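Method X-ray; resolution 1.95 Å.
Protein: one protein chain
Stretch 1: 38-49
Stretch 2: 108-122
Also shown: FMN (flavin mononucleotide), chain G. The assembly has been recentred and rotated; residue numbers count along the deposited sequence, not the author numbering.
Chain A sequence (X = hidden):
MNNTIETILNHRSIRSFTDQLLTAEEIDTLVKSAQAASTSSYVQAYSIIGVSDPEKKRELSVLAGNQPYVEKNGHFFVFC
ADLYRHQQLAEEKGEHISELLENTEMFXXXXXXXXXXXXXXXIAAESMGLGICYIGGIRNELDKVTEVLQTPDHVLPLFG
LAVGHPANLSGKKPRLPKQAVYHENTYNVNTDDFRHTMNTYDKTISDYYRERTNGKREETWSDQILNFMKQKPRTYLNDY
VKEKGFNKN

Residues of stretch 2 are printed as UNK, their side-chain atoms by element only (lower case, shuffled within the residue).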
ATOM      1  N   SER A  38     -10.165  -1.056  -0.047  1.00 10.40           N
ATOM      2  CA  SER A  38     -10.586   0.349   0.030  1.00  9.76           C
ATOM      3  C   SER A  38      -9.784   1.129  -1.020  1.00 12.08           C
ATOM      4  O   SER A  38      -8.678   0.720  -1.408  1.00 11.16           O
ATOM      5  CB  SER A  38     -10.261   0.927   1.405  1.00 11.61           C
ATOM      6  OG  SER A  38     -11.022   0.287   2.416  1.00 16.53           O
ATOM      7  N   THR A  39     -10.348   2.241  -1.470  1.00  8.93           N
ATOM      8  CA  THR A  39      -9.759   3.088  -2.499  1.00  9.55           C
ATOM      9  C   THR A  39     -10.108   4.559  -2.226  1.00 13.92           C
ATOM     10  O   THR A  39     -11.282   4.880  -2.040  1.00 14.75           O
ATOM     11  CB  THR A  39     -10.183   2.608  -3.906  1.00 12.86           C
ATOM     12  OG1 THR A  39      -9.894   3.652  -4.827  1.00 10.78           O
ATOM     13  CG2 THR A  39     -11.693   2.272  -3.994  1.00 14.97           C
ATOM     14  N   SER A  40      -9.091   5.436  -2.169  1.00 11.67           N
ATOM     15  CA  SER A  40      -9.268   6.883  -1.893  1.00 12.61           C
ATOM     16  C   SER A  40     -10.249   7.497  -2.880  1.00 15.90           C
ATOM     17  O   SER A  40     -10.057   7.366  -4.085  1.00 14.77           O
ATOM     18  CB  SER A  40      -7.946   7.631  -2.027  1.00 13.67           C
ATOM     19  OG  SER A  40      -6.965   7.178  -1.115  1.00 21.38           O
ATOM     20  N   SER A  41     -11.328   8.119  -2.356  1.00 12.50           N
ATOM     21  CA  SER A  41     -12.389   8.765  -3.127  1.00 12.18           C
ATOM     22  C   SER A  41     -12.949   7.905  -4.261  1.00 16.79           C
ATOM     23  O   SER A  41     -13.339   8.457  -5.295  1.00 16.20           O
ATOM     24  CB  SER A  41     -11.934  10.125  -3.637  1.00 14.65           C
ATOM     25  OG  SER A  41     -11.642  10.966  -2.532  1.00 17.38           O
ATOM     26  N   TYR A  42     -12.909   6.555  -4.099  1.00 14.40           N
ATOM     27  CA  TYR A  42     -13.455   5.566  -5.053  1.00 13.69           C
ATOM     28  C   TYR A  42     -12.711   5.597  -6.408  1.00 16.53           C
ATOM     29  O   TYR A  42     -13.197   5.025  -7.392  1.00 16.33           O
ATOM     30  CB  TYR A  42     -14.950   5.934  -5.262  1.00 15.31           C
ATOM     31  CG  TYR A  42     -15.926   4.867  -5.692  1.00 17.87           C
ATOM     32  CD1 TYR A  42     -15.589   3.515  -5.634  1.00 19.91           C
ATOM     33  CD2 TYR A  42     -17.221   5.203  -6.085  1.00 18.76           C
ATOM     34  CE1 TYR A  42     -16.512   2.527  -5.982  1.00 21.58           C
ATOM     35  CE2 TYR A  42     -18.149   4.228  -6.434  1.00 19.49           C
ATOM     36  CZ  TYR A  42     -17.790   2.894  -6.394  1.00 26.20           C
ATOM     37  OH  TYR A  42     -18.742   1.951  -6.690  1.00 23.76           O
ATOM     38  N   VAL A  43     -11.535   6.249  -6.459  1.00 12.35           N
ATOM     39  CA  VAL A  43     -10.770   6.429  -7.707  1.00 12.22           C
ATOM     40  C   VAL A  43     -10.196   5.175  -8.332  1.00 16.19           C
ATOM     41  O   VAL A  43      -9.997   5.158  -9.556  1.00 14.93           O
ATOM     42  CB  VAL A  43      -9.762   7.615  -7.689  1.00 16.64           C
ATOM     43  CG1 VAL A  43     -10.417   8.883  -7.149  1.00 17.01           C
ATOM     44  CG2 VAL A  43      -8.520   7.276  -6.862  1.00 16.43           C
ATOM     45  N   GLN A  44      -9.893   4.137  -7.508  1.00 12.10           N
ATOM     46  CA  GLN A  44      -9.325   2.854  -7.963  1.00 12.24           C
ATOM     47  C   GLN A  44      -8.149   3.122  -8.924  1.00 16.65           C
ATOM     48  O   GLN A  44      -8.142   2.655 -10.067  1.00 15.57           O
ATOM     49  CB  GLN A  44     -10.421   1.977  -8.626  1.00 13.02           C
ATOM     50  CG  GLN A  44     -11.556   1.618  -7.676  1.00 14.43           C
ATOM     51  CD  GLN A  44     -12.830   1.213  -8.397  1.00 19.49           C
ATOM     52  OE1 GLN A  44     -12.993   0.082  -8.826  1.00 12.97           O
ATOM     53  NE2 GLN A  44     -13.783   2.105  -8.479  1.00 12.66           N
ATOM     54  N   ALA A  45      -7.183   3.919  -8.445  1.00 13.71           N
ATOM     55  CA  ALA A  45      -6.067   4.439  -9.250  1.00 14.21           C
ATOM     56  C   ALA A  45      -4.931   3.442  -9.518  1.00 14.78           C
ATOM     57  O   ALA A  45      -3.764   3.753  -9.323  1.00 13.57           O
ATOM     58  CB  ALA A  45      -5.544   5.736  -8.643  1.00 14.61           C
ATOM     59  N   TYR A  46      -5.286   2.262 -10.029  1.00 11.89           N
ATOM     60  CA  TYR A  46      -4.297   1.221 -10.311  1.00 11.42           C
ATOM     61  C   TYR A  46      -4.720   0.322 -11.460  1.00 15.82           C
ATOM     62  O   TYR A  46      -5.897   0.274 -11.838  1.00 17.15           O
ATOM     63  CB  TYR A  46      -4.031   0.368  -9.033  1.00 13.53           C
ATOM     64  CG  TYR A  46      -5.276  -0.289  -8.479  1.00 13.57           C
ATOM     65  CD1 TYR A  46      -5.656  -1.563  -8.893  1.00 15.55           C
ATOM     66  CD2 TYR A  46      -6.116   0.395  -7.604  1.00 13.87           C
ATOM     67  CE1 TYR A  46      -6.851  -2.135  -8.463  1.00 16.67           C
ATOM     68  CE2 TYR A  46      -7.308  -0.167  -7.157  1.00 14.31           C
ATOM     69  CZ  TYR A  46      -7.674  -1.430  -7.593  1.00 20.14           C
ATOM     70  OH  TYR A  46      -8.848  -1.972  -7.148  1.00 19.15           O
ATOM     71  N   SER A  47      -3.751  -0.440 -11.973  1.00 11.87           N
ATOM     72  CA  SER A  47      -3.920  -1.480 -12.969  1.00 11.40           C
ATOM     73  C   SER A  47      -3.035  -2.637 -12.599  1.00 14.09           C
ATOM     74  O   SER A  47      -2.034  -2.460 -11.893  1.00 13.02           O
ATOM     75  CB  SER A  47      -3.599  -0.974 -14.375  1.00 12.51           C
ATOM     76  OG  SER A  47      -4.800  -0.481 -14.941  1.00 17.10           O
ATOM     77  N   ILE A  48      -3.447  -3.844 -13.005  1.00  9.94           N
ATOM     78  CA  ILE A  48      -2.727  -5.082 -12.729  1.00  8.46           C
ATOM     79  C   ILE A  48      -2.440  -5.743 -14.060  1.00 15.38           C
ATOM     80  O   ILE A  48      -3.374  -6.047 -14.806  1.00 16.61           O
ATOM     81  CB  ILE A  48      -3.539  -6.012 -11.788  1.00 10.37           C
ATOM     82  CG1 ILE A  48      -3.995  -5.281 -10.498  1.00 10.74           C
ATOM     83  CG2 ILE A  48      -2.757  -7.305 -11.482  1.00 10.17           C
ATOM     84  CD1 ILE A  48      -5.112  -6.022  -9.675  1.00 14.23           C
ATOM     85  N   ILE A  49      -1.163  -5.955 -14.375  1.00 11.45           N
ATOM     86  CA  ILE A  49      -0.821  -6.618 -15.637  1.00 12.02           C
ATOM     87  C   ILE A  49      -0.381  -8.044 -15.309  1.00 15.42           C
ATOM     88  O   ILE A  49       0.618  -8.231 -14.621  1.00 15.19           O
ATOM     89  CB  ILE A  49       0.230  -5.835 -16.476  1.00 15.97           C
ATOM     90  CG1 ILE A  49      -0.249  -4.362 -16.705  1.00 18.00           C
ATOM     91  CG2 ILE A  49       0.493  -6.564 -17.836  1.00 15.38           C
ATOM     92  CD1 ILE A  49       0.755  -3.465 -17.245  1.00 21.44           C
ATOM     93  N   UNK A 108       0.662   9.935  -4.309  1.00 11.27           N
ATOM     94  CA  UNK A 108       0.453   9.206  -3.052  1.00 12.50           C
ATOM     95  C   UNK A 108      -0.831   8.366  -3.122  1.00 14.64           C
ATOM     96  O   UNK A 108      -0.826   7.183  -2.761  1.00 10.73           O
ATOM     97 se   UNK A 108       1.621  12.148  -0.148  1.00 31.33          SE
ATOM     98  c   UNK A 108       1.703  10.891   1.208  1.00 26.37           C
ATOM     99  c   UNK A 108       0.401  10.193  -1.873  1.00 14.95           C
ATOM    100  c   UNK A 108       1.704  10.917  -1.667  1.00 22.13           C
ATOM    101  N   UNK A 109      -1.901   8.954  -3.668  1.00 12.72           N
ATOM    102  CA  UNK A 109      -3.193   8.275  -3.812  1.00 12.59           C
ATOM    103  C   UNK A 109      -3.047   6.991  -4.629  1.00 13.63           C
ATOM    104  O   UNK A 109      -3.495   5.915  -4.186  1.00 11.41           O
ATOM    105  c   UNK A 109      -5.460   8.473  -4.979  1.00 14.82           C
ATOM    106  c   UNK A 109      -4.778  10.205  -3.270  1.00 14.41           C
ATOM    107  c   UNK A 109      -4.290   9.243  -4.371  1.00 15.30           C
ATOM    108  N   UNK A 110      -2.414   7.097  -5.798  1.00  9.96           N
ATOM    109  CA  UNK A 110      -2.276   5.942  -6.696  1.00 11.53           C
ATOM    110  C   UNK A 110      -1.352   4.847  -6.148  1.00 14.44           C
ATOM    111  O   UNK A 110      -1.688   3.670  -6.289  1.00 14.69           O
ATOM    112  o   UNK A 110      -0.628   7.079  -8.090  1.00 27.32           O
ATOM    113  c   UNK A 110      -1.866   6.387  -8.104  1.00 16.74           C
ATOM    114  N   UNK A 111      -0.238   5.224  -5.474  1.00 12.23           N
ATOM    115  CA  UNK A 111       0.675   4.254  -4.862  1.00 12.09           C
ATOM    116  C   UNK A 111      -0.017   3.483  -3.737  1.00 13.25           C
ATOM    117  O   UNK A 111       0.100   2.260  -3.671  1.00 10.70           O
ATOM    118  c   UNK A 111       4.381   5.438  -4.498  1.00 26.94           C
ATOM    119  c   UNK A 111       2.966   5.592  -6.523  1.00 21.96           C
ATOM    120  c   UNK A 111       1.933   4.947  -4.317  1.00 13.50           C
ATOM    121  c   UNK A 111       3.183   4.856  -5.209  1.00 20.88           C
ATOM    122  N   UNK A 112      -0.735   4.202  -2.860  1.00 10.97           N
ATOM    123  CA  UNK A 112      -1.465   3.587  -1.742  1.00  9.87           C
ATOM    124  C   UNK A 112      -2.577   2.668  -2.285  1.00 12.93           C
ATOM    125  O   UNK A 112      -2.698   1.538  -1.833  1.00 11.94           O
ATOM    126  c   UNK A 112      -1.971   4.654  -0.731  1.00 11.44           C
ATOM    127  c   UNK A 112      -0.747   5.331  -0.023  1.00 11.01           C
ATOM    128  c   UNK A 112      -2.951   4.022   0.291  1.00 10.00           C
ATOM    129  c   UNK A 112      -1.067   6.691   0.651  1.00 16.68           C
ATOM    130  N   UNK A 113      -3.361   3.142  -3.266  1.00  9.66           N
ATOM    131  CA  UNK A 113      -4.440   2.324  -3.848  1.00  9.03           C
ATOM    132  C   UNK A 113      -3.893   0.999  -4.397  1.00 11.75           C
ATOM    133  O   UNK A 113      -4.458  -0.051  -4.120  1.00 11.92           O
ATOM    134  o   UNK A 113      -7.327   3.966  -5.454  1.00 18.07           O
ATOM    135  o   UNK A 113      -6.680   4.011  -3.347  1.00 17.69           O
ATOM    136  c   UNK A 113      -5.163   3.096  -4.964  1.00 10.92           C
ATOM    137  c   UNK A 113      -6.488   3.735  -4.559  1.00 17.79           C
ATOM    138  N   UNK A 114      -2.807   1.049  -5.184  1.00  9.89           N
ATOM    139  CA  UNK A 114      -2.182  -0.147  -5.768  1.00 10.66           C
ATOM    140  C   UNK A 114      -1.652  -1.080  -4.695  1.00 11.82           C
ATOM    141  O   UNK A 114      -1.801  -2.297  -4.825  1.00  9.33           O
ATOM    142  c   UNK A 114      -1.050   0.253  -6.714  1.00 11.88           C
ATOM    143  N   UNK A 115      -1.004  -0.520  -3.645  1.00  9.04           N
ATOM    144  CA  UNK A 115      -0.442  -1.350  -2.558  1.00 10.24           C
ATOM    145  C   UNK A 115      -1.551  -2.058  -1.755  1.00 13.59           C
ATOM    146  O   UNK A 115      -1.403  -3.246  -1.457  1.00 13.69           O
ATOM    147  c   UNK A 115       0.426  -0.504  -1.635  1.00 10.46           C
ATOM    148  N   UNK A 116      -2.670  -1.363  -1.446  1.00  8.99           N
ATOM    149  CA  UNK A 116      -3.772  -2.025  -0.708  1.00  9.26           C
ATOM    150  C   UNK A 116      -4.333  -3.177  -1.534  1.00 13.14           C
ATOM    151  O   UNK A 116      -4.582  -4.255  -0.986  1.00 12.07           O
ATOM    152  c   UNK A 116      -5.829   1.038   0.738  1.00 14.17           C
ATOM    153  c   UNK A 116      -3.802  -0.056   1.706  1.00 12.96           C
ATOM    154  c   UNK A 116      -4.566   0.225   0.442  1.00 14.37           C
ATOM    155  c   UNK A 116      -4.911  -1.043  -0.341  1.00  9.30           C
ATOM    156  N   UNK A 117      -4.490  -2.960  -2.860  1.00  9.47           N
ATOM    157  CA  UNK A 117      -4.977  -4.018  -3.763  1.00 10.20           C
ATOM    158  C   UNK A 117      -3.992  -5.220  -3.768  1.00 13.26           C
ATOM    159  O   UNK A 117      -4.431  -6.378  -3.696  1.00 11.74           O
ATOM    160  c   UNK A 117      -5.132  -3.454  -5.175  1.00 10.47           C
ATOM    161  N   UNK A 118      -2.669  -4.946  -3.854  1.00  9.90           N
ATOM    162  CA  UNK A 118      -1.654  -6.001  -3.872  1.00  9.91           C
ATOM    163  C   UNK A 118      -1.659  -6.825  -2.605  1.00 12.18           C
ATOM    164  O   UNK A 118      -1.482  -8.046  -2.674  1.00 11.09           O
ATOM    165  c   UNK A 118      -0.268  -5.415  -4.115  1.00 10.06           C
ATOM    166  N   UNK A 119      -1.810  -6.161  -1.449  1.00 10.18           N
ATOM    167  CA  UNK A 119      -1.821  -6.889  -0.182  1.00  9.76           C
ATOM    168  C   UNK A 119      -3.072  -7.754  -0.006  1.00 13.50           C
ATOM    169  O   UNK A 119      -2.970  -8.843   0.559  1.00 12.87           O
ATOM    170  c   UNK A 119      -0.190  -7.911   2.263  1.00 15.92           C
ATOM    171  n   UNK A 119       0.825  -7.805   1.429  1.00  9.00           N
ATOM    172  c   UNK A 119      -1.228  -6.795   2.315  1.00 13.41           C
ATOM    173  c   UNK A 119      -1.491  -5.998   1.023  1.00  9.75           C
ATOM    174  o   UNK A 119      -0.303  -8.920   2.977  1.00 16.99           O
ATOM    175  N   UNK A 120      -4.217  -7.305  -0.547  1.00 11.80           N
ATOM    176  CA  UNK A 120      -5.439  -8.122  -0.570  1.00 12.30           C
ATOM    177  C   UNK A 120      -5.185  -9.366  -1.427  1.00 16.06           C
ATOM    178  O   UNK A 120      -5.548 -10.479  -1.025  1.00 17.39           O
ATOM    179  c   UNK A 120      -7.609  -6.881  -0.121  1.00 15.84           C
ATOM    180  c   UNK A 120      -6.607  -7.336  -1.154  1.00 11.17           C
ATOM    181  n   UNK A 120      -7.306  -7.084   1.136  1.00  7.74           N
ATOM    182  o   UNK A 120      -8.659  -6.336  -0.446  1.00 17.55           O
ATOM    183  N   UNK A 121      -4.545  -9.181  -2.603  1.00 11.91           N
ATOM    184  CA  UNK A 121      -4.196 -10.319  -3.468  1.00 11.33           C
ATOM    185  C   UNK A 121      -3.264 -11.290  -2.731  1.00 15.84           C
ATOM    186  O   UNK A 121      -3.448 -12.506  -2.824  1.00 16.55           O
ATOM    187 se   UNK A 121      -2.466 -10.625  -7.430  1.00 26.92          SE
ATOM    188  c   UNK A 121      -3.204 -11.049  -5.707  1.00 18.35           C
ATOM    189  c   UNK A 121      -3.533  -9.857  -4.796  1.00 12.97           C
ATOM    190  c   UNK A 121      -4.092  -9.867  -8.320  1.00 21.50           C
ATOM    191  N   UNK A 122      -2.264 -10.747  -1.998  1.00 10.20           N
ATOM    192  CA  UNK A 122      -1.291 -11.570  -1.287  1.00 10.19           C
ATOM    193  C   UNK A 122      -1.982 -12.434  -0.220  1.00 14.51           C
ATOM    194  O   UNK A 122      -1.733 -13.645  -0.159  1.00 14.09           O
ATOM    195  c   UNK A 122      -0.195 -10.700  -0.662  1.00 11.69           C
ATOM    196  o   UNK A 122       0.551 -10.050  -1.687  1.00 14.77           O
TER
HETATM  197  N1  FMN G 400     -13.389   7.547   3.520  1.00 13.32           N
HETATM  198  C2  FMN G 400     -13.781   8.587   4.324  1.00 13.66           C
HETATM  199  O2  FMN G 400     -14.948   8.684   4.716  1.00 13.97           O
HETATM  200  N3  FMN G 400     -12.891   9.553   4.652  1.00 13.45           N
HETATM  201  C4  FMN G 400     -11.576   9.616   4.342  1.00 13.58           C
HETATM  202  O4  FMN G 400     -10.846  10.500   4.684  1.00 14.12           O
HETATM  203  C4A FMN G 400     -11.096   8.480   3.523  1.00 13.12           C
HETATM  204  N5  FMN G 400      -9.814   8.393   3.199  1.00 13.23           N
HETATM  205  C5A FMN G 400      -9.392   7.225   2.527  1.00 13.20           C
HETATM  206  C6  FMN G 400      -7.988   7.101   2.300  1.00 13.47           C
HETATM  207  C7  FMN G 400      -7.472   5.935   1.730  1.00 13.82           C
HETATM  208  C7M FMN G 400      -5.979   5.802   1.563  1.00 14.89           C
HETATM  209  C8  FMN G 400      -8.388   4.874   1.280  1.00 13.94           C
HETATM  210  C8M FMN G 400      -7.896   3.660   0.652  1.00 15.16           C
HETATM  211  C9  FMN G 400      -9.782   5.026   1.482  1.00 13.64           C
HETATM  212  C9A FMN G 400     -10.307   6.197   2.099  1.00 13.19           C
HETATM  213  N10 FMN G 400     -11.674   6.353   2.420  1.00 13.06           N
HETATM  214  C10 FMN G 400     -12.127   7.430   3.147  1.00 13.31           C
HETATM  215  C1' FMN G 400     -12.644   5.303   2.062  1.00 13.17           C
HETATM  216  C2' FMN G 400     -12.958   5.358   0.571  1.00 13.29           C
HETATM  217  O2' FMN G 400     -13.825   6.470   0.383  1.00 12.89           O
HETATM  218  C3' FMN G 400     -13.692   4.065   0.222  1.00 13.76           C
HETATM  219  O3' FMN G 400     -12.772   2.977   0.380  1.00 14.76           O
HETATM  220  C4' FMN G 400     -14.277   4.091  -1.234  1.00 14.59           C
HETATM  221  O4' FMN G 400     -15.386   5.011  -1.294  1.00 15.80           O
HETATM  222  C5' FMN G 400     -14.802   2.677  -1.650  1.00 14.81           C
HETATM  223  O5' FMN G 400     -15.822   2.330  -0.720  1.00 14.40           O
HETATM  224  P   FMN G 400     -15.741   0.956   0.097  1.00 13.88           P
HETATM  225  O1P FMN G 400     -16.912   1.072   1.089  1.00 15.83           O
HETATM  226  O2P FMN G 400     -14.473   0.993   1.011  1.00 15.42           O
HETATM  227  O3P FMN G 400     -15.697  -0.273  -0.794  1.00 14.52           O
HETATM  228  O   HOH W   1      -7.215   0.161  -3.605  1.00 12.60           O
HETATM  229  O   HOH W   2      -5.124   5.582  -2.065  1.00 15.55           O

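Position 108 opens the helical segment with an unbranched side chain of two carbons, a selenium and a terminal carbon, out of reach of stretch 1; the selenium identifies selenomethionine, Met108. Position 109 has three side-chain carbons, one carrying the other two, and points toward the loop, where a methyl lies 3.8 Å from Val43 CG2. This is Val109, and the methyl is its CG1, which also lies 4.0 Å from Ser40 CB.

At position 110 a single carbon bears one oxygen, and the carbon packs 3.8 Å from Ala45 CB: Ser110. Its CB also lies 3.5 Å from Ala45 O, a close approach where the CA atoms of the two residues are 4.8 Å apart.

Position 111 has four carbons forked at the second and points away from stretch 1, as Leu111. Position 112 also has four carbons, but the fork is at the first and one arm is two carbons long, so it is Ile112; it makes no contact with stretch 1, and its CG2 lies 3.7 Å from FMN C7M.

Position 113 has two carbons, the second carrying two oxygens, and points toward the loop. One oxygen is 3.0 Å from Ser40 N; the other is 2.7 Å from Thr39 OG1 and 3.0 Å from Ala45 N. A short carboxylate facing three donors is Asp113.

Positions 114 and 115 each have one side-chain carbon. The first lies 3.8 Å from Tyr46 CB and the second is out of reach, giving Ala114 and Ala115. Position 116 has four carbons forked at the second, one tip 3.6 Å from Ser38 O. This is Leu116, whose CD1 is that tip and also meets FMN C8M at 3.3 Å.

Position 117 again has one carbon, set over a face of the Tyr46 ring: Ala117, whose CB lies 4.1 Å from the ring centroid in a CH-pi contact. Position 118, also a single carbon, is Ala118 and touches nothing on stretch 1.

Position 119 has three carbons, the third bearing oxygen and nitrogen, and is out of reach: Gln119. Position 120 is one carbon shorter with the same amide end, hence Asn120, also without contact. Position 121 has two carbons, a selenium and a terminal carbon, unbranched; its CA-to-CB bond points toward stretch 1, and the terminal carbon lies 4.2 Å from Ile48 CD1. It is Met121, ending in CE. Position 122, one carbon and one oxygen, is Ser122, remote from stretch 1.

The contact turns on Asp113. Its OD2 accepts from Thr39 OG1 and Ala45 N and its OD1 from Ser40 N, so one buried carboxylate holds both ends of the turn. Thr39 OG1 also accepts from Gln44 N at 2.7 Å, reinforcing that closure. A water donates to Asp113 OD1 and Val109 O and accepts from Ser40 OG. Beyond this polar centre the short side chains of Ala114 and Ala117 pack against Tyr46, and Ile48 continues the apolar contact with Met121. Thr39 N also binds FMN O3' at 3.1 Å, linking the anchored loop to the flavin.

Stretch 2 (108-122) MVSLIDAALAAQNMS
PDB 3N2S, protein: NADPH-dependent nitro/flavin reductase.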